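Local coordinates for peptidase, M20/M25/M40 family (Staphylococcus aureus, PDB 4EWT), which acts as a metal-dependent amidohydrolase of the M20 peptidase family, probably cleaving amide bonds of N-acylated amino acids with a manganese pair, at the interface of chains A and B and the interface of chains A and C. Numbering follows the deposited sequence. Chains: chain A/B/C, Peptidase, M20/M25/M40 family.

Contact 1: the interface of chains A and B. Residues chain A 198-201; chain B 234, 236, 258, 260, 330.
Chain A enters this contact with the turn that follows strand 197-198, and chain B receives it on strands 233-242 and 252-261. The better packed part lies around A:Ser200 and B:Arg260, which bury 46 and 42 Å². The methylene CB of A:Ser200 meets the guanidinium of B:Arg260 near NE, at 3.7 Å. Its hydroxyl turns away: OG takes the crowded position between backbone N and carbonyl carbon (chi1 59°) and hydrogen-bonds ND1 of the A:His198 imidazole at 2.9 Å. This bond, 149° at the hydrogen, helps fix the rotation of the imidazole, which is set 70° from the guanidinium plane. Carbon CE1 of A:His198 reaches the guanidinium at its edge, in plane, 3.7 Å from NH2 of B:Arg260. B:Arg260 bends at its second torsion and pairs within its own chain with the B:Asp258 carboxylate, a salt bridge modelled too short to carry weight. The arginine might disfavour a protonated A:His198, an effect its pairing with B:Asp258 would weaken.

The looser side is B:Pro330, which hides 39 Å² yet makes no near contact: its carbonyl O is 3.9 Å from CB of A:Ser200. Loose too, hiding 12 and 5 Å², are B:Val234 and B:Thr236: the carbonyl O of A:Gly199 lies 3.4 Å from CG1 of B:Val234 and receives a weak hydrogen bond from OG1 of B:Thr236, also 3.4 Å.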
loop_
_atom_site.group_PDB
_atom_site.type_symbol
_atom_site.label_atom_id
_atom_site.label_comp_id
_atom_site.label_asym_id
_atom_site.label_seq_id
_atom_site.Cartn_x
_atom_site.Cartn_y
_atom_site.Cartn_z
ATOM N N HIS A 198 -9.258 20.835 -10.072
ATOM C CA HIS A 198 -9.707 21.401 -8.806
ATOM C C HIS A 198 -9.927 20.300 -7.770
ATOM O O HIS A 198 -10.472 19.242 -8.079
ATOM C CB HIS A 198 -10.974 22.232 -9.014
ATOM C CG HIS A 198 -11.201 23.256 -7.949
ATOM N ND1 HIS A 198 -12.287 23.216 -7.098
ATOM C CD2 HIS A 198 -10.465 24.331 -7.575
ATOM C CE1 HIS A 198 -12.218 24.234 -6.256
ATOM N NE2 HIS A 198 -11.122 24.924 -6.524
ATOM N N GLY A 199 -9.494 20.563 -6.539
ATOM C CA GLY A 199 -9.500 19.566 -5.463
ATOM C C GLY A 199 -10.853 19.011 -5.059
ATOM O O GLY A 199 -10.925 17.958 -4.422
ATOM N N SER A 200 -11.921 19.707 -5.424
ATOM C CA SER A 200 -13.285 19.269 -5.112
ATOM C C SER A 200 -13.923 18.323 -6.153
ATOM O O SER A 200 -15.072 17.898 -5.991
ATOM C CB SER A 200 -14.170 20.488 -4.955
ATOM O OG SER A 200 -14.155 21.242 -6.153
ATOM N N SER A 201 -13.199 18.016 -7.224
ATOM C CA SER A 201 -13.722 17.152 -8.276
ATOM C C SER A 201 -12.686 16.108 -8.672
ATOM O O SER A 201 -12.175 16.140 -9.805
ATOM C CB SER A 201 -14.124 17.987 -9.493
ATOM O OG SER A 201 -15.143 18.897 -9.134
ATOM N N VAL B 234 -14.478 14.460 0.576
ATOM C CA VAL B 234 -13.298 14.516 -0.257
ATOM C C VAL B 234 -12.100 14.691 0.677
ATOM O O VAL B 234 -12.126 15.552 1.588
ATOM C CB VAL B 234 -13.322 15.712 -1.249
ATOM C CG1 VAL B 234 -12.196 15.581 -2.270
ATOM C CG2 VAL B 234 -14.655 15.806 -1.989
ATOM N N THR B 236 -8.182 15.155 -0.338
ATOM C CA THR B 236 -7.128 15.297 -1.357
ATOM C C THR B 236 -5.789 15.687 -0.731
ATOM O O THR B 236 -5.726 16.602 0.100
ATOM C CB THR B 236 -7.522 16.365 -2.388
ATOM O OG1 THR B 236 -8.570 15.845 -3.213
ATOM C CG2 THR B 236 -6.331 16.749 -3.267
ATOM N N ASP B 258 -6.476 18.848 1.771
ATOM C CA ASP B 258 -7.635 19.665 1.484
ATOM C C ASP B 258 -8.809 18.703 1.663
ATOM O O ASP B 258 -8.818 17.611 1.060
ATOM C CB ASP B 258 -7.475 20.138 0.025
ATOM C CG ASP B 258 -8.732 20.690 -0.571
ATOM O OD1 ASP B 258 -8.993 20.397 -1.768
ATOM O OD2 ASP B 258 -9.450 21.438 0.127
ATOM N N ARG B 260 -13.169 18.169 2.035
ATOM C CA ARG B 260 -14.548 18.660 1.888
ATOM C C ARG B 260 -15.530 17.691 2.529
ATOM O O ARG B 260 -15.344 16.492 2.470
ATOM C CB ARG B 260 -14.960 18.868 0.429
ATOM C CG ARG B 260 -13.985 19.641 -0.459
ATOM C CD ARG B 260 -14.123 21.139 -0.359
ATOM N NE ARG B 260 -13.619 21.799 -1.572
ATOM C CZ ARG B 260 -12.346 22.146 -1.770
ATOM N NH1 ARG B 260 -11.442 21.898 -0.837
ATOM N NH2 ARG B 260 -11.973 22.744 -2.896
ATOM N N PRO B 330 -20.280 21.717 -6.342
ATOM C CA PRO B 330 -18.893 21.514 -5.865
ATOM C C PRO B 330 -18.178 22.664 -5.113
ATOM O O PRO B 330 -17.474 22.382 -4.133
ATOM C CB PRO B 330 -18.115 21.126 -7.138
ATOM C CG PRO B 330 -19.055 21.393 -8.300
ATOM C CD PRO B 330 -20.442 21.309 -7.754
#

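Contact 2: the interface of chains A and C. Residues chain A 214-215, 218, 277, 280-281, 283-285; chain C 214, 218, 277, 280-281, 283-285.
Helices 208-226 and 264-285 of chains A and C pack around A:Met284 and C:Met284, copies of one residue whose rotamers break the two-fold symmetry. Apolar packing dominates: the methionines hide 95 and 90 Å². A:Met284 has CG anti to the backbone N (chi1 -173°) and bends twice, whereas C:Met284 has CG anti to the carbonyl carbon (chi1 -76°) and bends only at chi3. The two methionine side chains cross at about a right angle. Methyl CE of A:Met284 runs tip to tip into the C:Tyr214 ring, 3.4 Å from CE2. CE of C:Met284 reaches CB of A:Ala218 at 3.7 Å and lies 3.8 Å from CD1 of A:Leu281, whose side chain runs alongside. The lack of a side chain at A:Gly280 probably allows the close approach: its CA is 3.5 Å from CG of C:Met284.

Aromatic contacts are also unequal. CG of C:Tyr214 is anti to the backbone N, which carries its phenol over to A:Tyr214, where OH meets CB at 3.3 Å. The hydroxyl OH of A:Tyr285 gives a weak hydrogen bond to OH of C:Tyr214, which lies in the plane of the A:Tyr285 ring.

Among polar groups, the carboxylates of A:Asp283 and C:Asp283 cross with planes 75° apart. Two charges here would be unfavourable, so a proton may be shared: OD2 of A:Asp283 is 2.9 Å from OD2 of C:Asp283.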
loop_
_atom_site.group_PDB
_atom_site.type_symbol
_atom_site.label_atom_id
_atom_site.label_comp_id
_atom_site.label_asym_id
_atom_site.label_seq_id
_atom_site.Cartn_x
_atom_site.Cartn_y
_atom_site.Cartn_z
ATOM N N TYR A 214 1.273 4.949 -4.311
ATOM C CA TYR A 214 1.043 3.523 -4.506
ATOM C C TYR A 214 2.278 2.887 -5.118
ATOM O O TYR A 214 2.681 1.814 -4.685
ATOM C CB TYR A 214 -0.232 3.214 -5.323
ATOM C CG TYR A 214 -1.493 3.160 -4.462
ATOM C CD1 TYR A 214 -1.894 1.975 -3.807
ATOM C CD2 TYR A 214 -2.280 4.305 -4.279
ATOM C CE1 TYR A 214 -3.083 1.951 -2.980
ATOM C CE2 TYR A 214 -3.453 4.289 -3.479
ATOM C CZ TYR A 214 -3.850 3.129 -2.834
ATOM O OH TYR A 214 -5.008 3.162 -2.055
ATOM N N PHE A 215 2.899 3.549 -6.090
ATOM C CA PHE A 215 4.196 3.094 -6.592
ATOM C C PHE A 215 5.280 2.876 -5.524
ATOM O O PHE A 215 5.991 1.880 -5.596
ATOM C CB PHE A 215 4.752 4.037 -7.666
ATOM C CG PHE A 215 6.091 3.603 -8.211
ATOM C CD1 PHE A 215 6.173 2.601 -9.182
ATOM C CD2 PHE A 215 7.257 4.194 -7.767
ATOM C CE1 PHE A 215 7.403 2.189 -9.696
ATOM C CE2 PHE A 215 8.500 3.793 -8.288
ATOM C CZ PHE A 215 8.563 2.781 -9.256
ATOM N N ALA A 218 4.351 -0.332 -3.562
ATOM C CA ALA A 218 4.578 -1.514 -4.402
ATOM C C ALA A 218 6.075 -1.794 -4.644
ATOM O O ALA A 218 6.497 -2.947 -4.787
ATOM C CB ALA A 218 3.828 -1.367 -5.738
ATOM N N LEU A 277 7.148 -2.620 -12.544
ATOM C CA LEU A 277 6.290 -1.780 -11.713
ATOM C C LEU A 277 5.965 -0.457 -12.355
ATOM O O LEU A 277 4.852 0.028 -12.234
ATOM C CB LEU A 277 6.915 -1.545 -10.354
ATOM C CG LEU A 277 7.019 -2.813 -9.520
ATOM C CD1 LEU A 277 7.867 -2.473 -8.294
ATOM C CD2 LEU A 277 5.621 -3.327 -9.133
ATOM N N GLY A 280 3.579 -1.046 -15.386
ATOM C CA GLY A 280 2.315 -1.509 -14.844
ATOM C C GLY A 280 1.540 -0.402 -14.138
ATOM O O GLY A 280 0.303 -0.422 -14.117
ATOM N N LEU A 281 2.259 0.556 -13.553
ATOM C CA LEU A 281 1.603 1.711 -12.933
ATOM C C LEU A 281 0.742 2.489 -13.938
ATOM O O LEU A 281 -0.324 2.990 -13.587
ATOM C CB LEU A 281 2.623 2.644 -12.282
ATOM C CG LEU A 281 2.038 3.536 -11.185
ATOM C CD1 LEU A 281 1.997 2.734 -9.871
ATOM C CD2 LEU A 281 2.921 4.761 -11.023
ATOM N N ASP A 283 -0.963 1.240 -16.466
ATOM C CA ASP A 283 -2.236 0.540 -16.652
ATOM C C ASP A 283 -3.090 0.584 -15.379
ATOM O O ASP A 283 -4.308 0.734 -15.448
ATOM C CB ASP A 283 -1.993 -0.908 -17.080
ATOM C CG ASP A 283 -1.102 -1.010 -18.285
ATOM O OD1 ASP A 283 -1.606 -0.815 -19.415
ATOM O OD2 ASP A 283 0.108 -1.290 -18.107
ATOM N N MET A 284 -2.449 0.484 -14.222
ATOM C CA MET A 284 -3.180 0.446 -12.964
ATOM C C MET A 284 -3.896 1.755 -12.633
ATOM O O MET A 284 -5.077 1.747 -12.230
ATOM C CB MET A 284 -2.234 0.095 -11.830
ATOM C CG MET A 284 -2.920 -0.141 -10.532
ATOM S SD MET A 284 -3.270 -1.873 -10.356
ATOM C CE MET A 284 -1.697 -2.438 -9.757
ATOM N N TYR A 285 -3.179 2.864 -12.795
ATOM C CA TYR A 285 -3.693 4.208 -12.474
ATOM C C TYR A 285 -4.012 5.119 -13.665
ATOM O O TYR A 285 -4.512 6.237 -13.468
ATOM C CB TYR A 285 -2.771 4.901 -11.478
ATOM C CG TYR A 285 -2.807 4.148 -10.169
ATOM C CD1 TYR A 285 -3.825 4.356 -9.253
ATOM C CD2 TYR A 285 -1.859 3.175 -9.891
ATOM C CE1 TYR A 285 -3.882 3.616 -8.049
ATOM C CE2 TYR A 285 -1.898 2.449 -8.717
ATOM C CZ TYR A 285 -2.910 2.677 -7.806
ATOM O OH TYR A 285 -2.933 1.941 -6.667
ATOM N N TYR C 214 -2.212 -5.962 -2.269
ATOM C CA TYR C 214 -2.034 -4.705 -2.954
ATOM C C TYR C 214 -3.312 -4.334 -3.702
ATOM O O TYR C 214 -3.764 -3.199 -3.615
ATOM C CB TYR C 214 -0.858 -4.754 -3.925
ATOM C CG TYR C 214 -0.625 -3.432 -4.602
ATOM C CD1 TYR C 214 0.180 -2.468 -4.027
ATOM C CD2 TYR C 214 -1.227 -3.142 -5.825
ATOM C CE1 TYR C 214 0.387 -1.249 -4.659
ATOM C CE2 TYR C 214 -1.018 -1.941 -6.456
ATOM C CZ TYR C 214 -0.221 -1.002 -5.879
ATOM O OH TYR C 214 -0.016 0.190 -6.533
ATOM N N ALA C 218 -5.362 -0.779 -3.388
ATOM C CA ALA C 218 -5.573 0.094 -4.554
ATOM C C ALA C 218 -7.044 0.321 -4.889
ATOM O O ALA C 218 -7.425 1.391 -5.380
ATOM C CB ALA C 218 -4.833 -0.468 -5.826
ATOM N N LEU C 277 -8.134 -1.810 -12.558
ATOM C CA LEU C 277 -7.243 -2.260 -11.504
ATOM C C LEU C 277 -6.882 -3.734 -11.629
ATOM O O LEU C 277 -5.784 -4.120 -11.255
ATOM C CB LEU C 277 -7.871 -2.010 -10.127
ATOM C CG LEU C 277 -8.042 -0.536 -9.746
ATOM C CD1 LEU C 277 -8.781 -0.458 -8.419
ATOM C CD2 LEU C 277 -6.675 0.163 -9.661
ATOM N N GLY C 280 -4.336 -3.788 -14.569
ATOM C CA GLY C 280 -3.126 -3.206 -13.994
ATOM C C GLY C 280 -2.378 -4.097 -12.989
ATOM O O GLY C 280 -1.160 -4.050 -12.905
ATOM N N LEU C 281 -3.091 -4.886 -12.197
ATOM C CA LEU C 281 -2.425 -5.834 -11.271
ATOM C C LEU C 281 -1.543 -6.844 -12.034
ATOM O O LEU C 281 -0.427 -7.166 -11.586
ATOM C CB LEU C 281 -3.470 -6.609 -10.461
ATOM C CG LEU C 281 -3.003 -7.224 -9.135
ATOM C CD1 LEU C 281 -2.686 -6.123 -8.059
ATOM C CD2 LEU C 281 -4.038 -8.190 -8.626
ATOM N N ASP C 283 -0.177 -6.430 -15.004
ATOM C CA ASP C 283 0.985 -5.766 -15.558
ATOM C C ASP C 283 1.993 -5.363 -14.463
ATOM O O ASP C 283 3.192 -5.488 -14.681
ATOM C CB ASP C 283 0.573 -4.553 -16.408
ATOM C CG ASP C 283 -0.385 -4.924 -17.552
ATOM O OD1 ASP C 283 -0.473 -6.119 -17.934
ATOM O OD2 ASP C 283 -1.055 -3.995 -18.081
ATOM N N MET C 284 1.532 -4.935 -13.288
ATOM C CA MET C 284 2.481 -4.567 -12.215
ATOM C C MET C 284 3.137 -5.761 -11.540
ATOM O O MET C 284 4.318 -5.716 -11.228
ATOM C CB MET C 284 1.822 -3.696 -11.116
ATOM C CG MET C 284 1.616 -2.256 -11.517
ATOM S SD MET C 284 1.040 -1.172 -10.193
ATOM C CE MET C 284 2.529 -0.965 -9.213
ATOM N N TYR C 285 2.368 -6.812 -11.277
ATOM C CA TYR C 285 2.893 -7.940 -10.490
ATOM C C TYR C 285 3.128 -9.204 -11.285
ATOM O O TYR C 285 3.650 -10.170 -10.738
ATOM C CB TYR C 285 1.995 -8.239 -9.304
ATOM C CG TYR C 285 2.040 -7.155 -8.283
ATOM C CD1 TYR C 285 2.997 -7.184 -7.285
ATOM C CD2 TYR C 285 1.131 -6.102 -8.306
ATOM C CE1 TYR C 285 3.063 -6.198 -6.333
ATOM C CE2 TYR C 285 1.196 -5.093 -7.352
ATOM C CZ TYR C 285 2.176 -5.155 -6.371
ATOM O OH TYR C 285 2.284 -4.207 -5.386
#

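Contact 3: the interface of chains A and C. Residues chain A 224-229; chain C 200, 202-203, 207, 210, 249.
The side chain of A:Arg225 leaves the last turn of helix 208-226 with CG anti to the carbonyl carbon (chi1 -62°), then bends at chi2 and again at chi3, which folds the guanidinium back along its own backbone. There NE donates to the carbonyl oxygen of A:Ser224 at 2.9 Å, nearly straight, from above the carbonyl plane. So restrained, the guanidinium has C:Pro202 CB over the centre of one face, 3.4 Å from CZ of A:Arg225. Outward, NH1 of A:Arg225 forms a hydrogen-bonded salt bridge, bent (137° at the hydrogen), with the anti lone pair of OD2 of C:Asp207 at 3.0 Å. OD1 of C:Asp207 accepts from the backbone N of C:Val210 at 3.1 Å, which probably helps to hold the acid, the N lying above the carboxylate plane.

C:His203 holds CG in the crowded position (chi1 65°), laying one imidazole face beneath CB of A:Ser228, a CH-pi contact 3.4 Å from the ring centroid. A water bridges NH1 of A:Arg226, at 2.8 Å, to the carbonyl oxygen of C:Pro202. The site thus joins the C-terminal end of helix 208-226 and its following loop in chain A to the 3-10 turn 202-204 and the start of helix 208-226 in chain C.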
loop_
_atom_site.group_PDB
_atom_site.type_symbol
_atom_site.label_atom_id
_atom_site.label_comp_id
_atom_site.label_asym_id
_atom_site.label_seq_id
_atom_site.Cartn_x
_atom_site.Cartn_y
_atom_site.Cartn_z
ATOM N N SER A 224 11.770 -7.136 -1.227
ATOM C CA SER A 224 11.201 -8.043 -0.218
ATOM C C SER A 224 10.684 -9.356 -0.797
ATOM O O SER A 224 10.475 -10.322 -0.046
ATOM C CB SER A 224 10.080 -7.348 0.579
ATOM O OG SER A 224 8.864 -7.412 -0.142
ATOM N N ARG A 225 10.488 -9.406 -2.098
ATOM C CA ARG A 225 9.911 -10.531 -2.790
ATOM C C ARG A 225 10.750 -11.008 -3.988
ATOM O O ARG A 225 10.979 -12.156 -4.144
ATOM C CB ARG A 225 8.446 -10.292 -3.150
ATOM C CG ARG A 225 7.509 -10.078 -2.039
ATOM C CD ARG A 225 7.097 -11.347 -1.426
ATOM N NE ARG A 225 8.030 -11.829 -0.458
ATOM C CZ ARG A 225 7.950 -12.968 0.191
ATOM N NH1 ARG A 225 6.994 -13.806 -0.022
ATOM N NH2 ARG A 225 8.854 -13.277 1.038
ATOM N N ARG A 226 11.218 -10.077 -4.784
ATOM C CA ARG A 226 11.823 -10.391 -6.088
ATOM C C ARG A 226 13.291 -10.822 -6.004
ATOM O O ARG A 226 13.807 -11.487 -6.912
ATOM C CB ARG A 226 11.696 -9.184 -7.020
ATOM C CG ARG A 226 10.255 -8.824 -7.344
ATOM C CD ARG A 226 9.534 -10.008 -7.957
ATOM N NE ARG A 226 8.299 -9.602 -8.623
ATOM C CZ ARG A 226 7.206 -10.351 -8.687
ATOM N NH1 ARG A 226 7.188 -11.532 -8.088
ATOM N NH2 ARG A 226 6.130 -9.908 -9.331
ATOM N N LEU A 227 13.966 -10.423 -4.933
ATOM C CA LEU A 227 15.342 -10.832 -4.710
ATOM C C LEU A 227 15.375 -12.010 -3.760
ATOM O O LEU A 227 14.539 -12.124 -2.864
ATOM C CB LEU A 227 16.188 -9.692 -4.119
ATOM C CG LEU A 227 16.361 -8.424 -4.945
ATOM C CD1 LEU A 227 17.258 -7.441 -4.186
ATOM C CD2 LEU A 227 16.939 -8.749 -6.333
ATOM N N SER A 228 16.334 -12.899 -3.973
ATOM C CA SER A 228 16.612 -13.933 -3.006
ATOM C C SER A 228 17.041 -13.311 -1.678
ATOM O O SER A 228 17.729 -12.291 -1.650
ATOM C CB SER A 228 17.730 -14.833 -3.498
ATOM O OG SER A 228 18.163 -15.664 -2.445
ATOM N N PRO A 229 16.662 -13.949 -0.564
ATOM C CA PRO A 229 17.164 -13.504 0.745
ATOM C C PRO A 229 18.696 -13.491 0.835
ATOM O O PRO A 229 19.259 -12.744 1.639
ATOM C CB PRO A 229 16.575 -14.525 1.727
ATOM C CG PRO A 229 15.880 -15.558 0.889
ATOM C CD PRO A 229 15.613 -14.975 -0.449
ATOM N N SER C 200 10.602 -19.777 1.790
ATOM C CA SER C 200 11.894 -19.120 1.986
ATOM C C SER C 200 12.656 -18.777 0.705
ATOM O O SER C 200 13.780 -18.265 0.774
ATOM C CB SER C 200 12.795 -19.971 2.873
ATOM O OG SER C 200 13.361 -21.005 2.093
ATOM N N PRO C 202 11.337 -16.575 -1.977
ATOM C CA PRO C 202 10.343 -15.715 -2.637
ATOM C C PRO C 202 10.678 -15.388 -4.088
ATOM O O PRO C 202 9.767 -15.234 -4.939
ATOM C CB PRO C 202 10.360 -14.419 -1.798
ATOM C CG PRO C 202 11.667 -14.450 -1.010
ATOM C CD PRO C 202 11.966 -15.920 -0.808
ATOM N N HIS C 203 11.976 -15.277 -4.369
ATOM C CA HIS C 203 12.458 -14.931 -5.705
ATOM C C HIS C 203 12.089 -15.973 -6.779
ATOM O O HIS C 203 12.108 -15.651 -7.978
ATOM C CB HIS C 203 13.984 -14.682 -5.688
ATOM C CG HIS C 203 14.796 -15.898 -5.358
ATOM N ND1 HIS C 203 14.716 -16.531 -4.135
ATOM C CD2 HIS C 203 15.698 -16.598 -6.090
ATOM C CE1 HIS C 203 15.523 -17.580 -4.135
ATOM N NE2 HIS C 203 16.134 -17.637 -5.307
ATOM N N ASP C 207 3.978 -14.129 -5.488
ATOM C CA ASP C 207 3.145 -14.233 -4.283
ATOM C C ASP C 207 1.736 -13.687 -4.557
ATOM O O ASP C 207 1.566 -12.466 -4.762
ATOM C CB ASP C 207 3.848 -13.438 -3.161
ATOM C CG ASP C 207 3.304 -13.719 -1.794
ATOM O OD1 ASP C 207 2.076 -13.862 -1.626
ATOM O OD2 ASP C 207 4.118 -13.759 -0.847
ATOM N N VAL C 210 0.281 -11.333 -1.614
ATOM C CA VAL C 210 0.852 -10.008 -1.742
ATOM C C VAL C 210 0.189 -9.194 -2.884
ATOM O O VAL C 210 -0.232 -8.046 -2.687
ATOM C CB VAL C 210 2.391 -10.089 -1.898
ATOM C CG1 VAL C 210 2.975 -8.759 -2.506
ATOM C CG2 VAL C 210 3.034 -10.395 -0.527
ATOM N N ILE C 249 4.507 -20.041 -0.227
ATOM C CA ILE C 249 4.015 -18.889 -0.987
ATOM C C ILE C 249 2.786 -19.344 -1.779
ATOM O O ILE C 249 2.844 -20.313 -2.532
ATOM C CB ILE C 249 5.103 -18.273 -1.849
ATOM C CG1 ILE C 249 6.114 -17.562 -0.925
ATOM C CG2 ILE C 249 4.502 -17.303 -2.895
ATOM C CD1 ILE C 249 7.524 -17.389 -1.539
HETATM O O HOH W 1 8.869 -12.880 -6.350
#

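Contacts 2 and 3 belong to the same A–C interface, their C-alpha centres about 18 Å apart, and both draw on helix 208-226: its middle serves contact 2 and its ends serve contact 3. Contact 1 joins A to B, about 24 Å from contact 2 and about 39 Å from contact 3, between C-alpha centres. The turn of A:Ser200 in contact 1 and C:Ser200 in contact 3 is the same segment, so it serves two kinds of interface. Chain A therefore links B and C, consistent with the four-copy deposited assembly, although the structure alone does not establish a tetramer in solution.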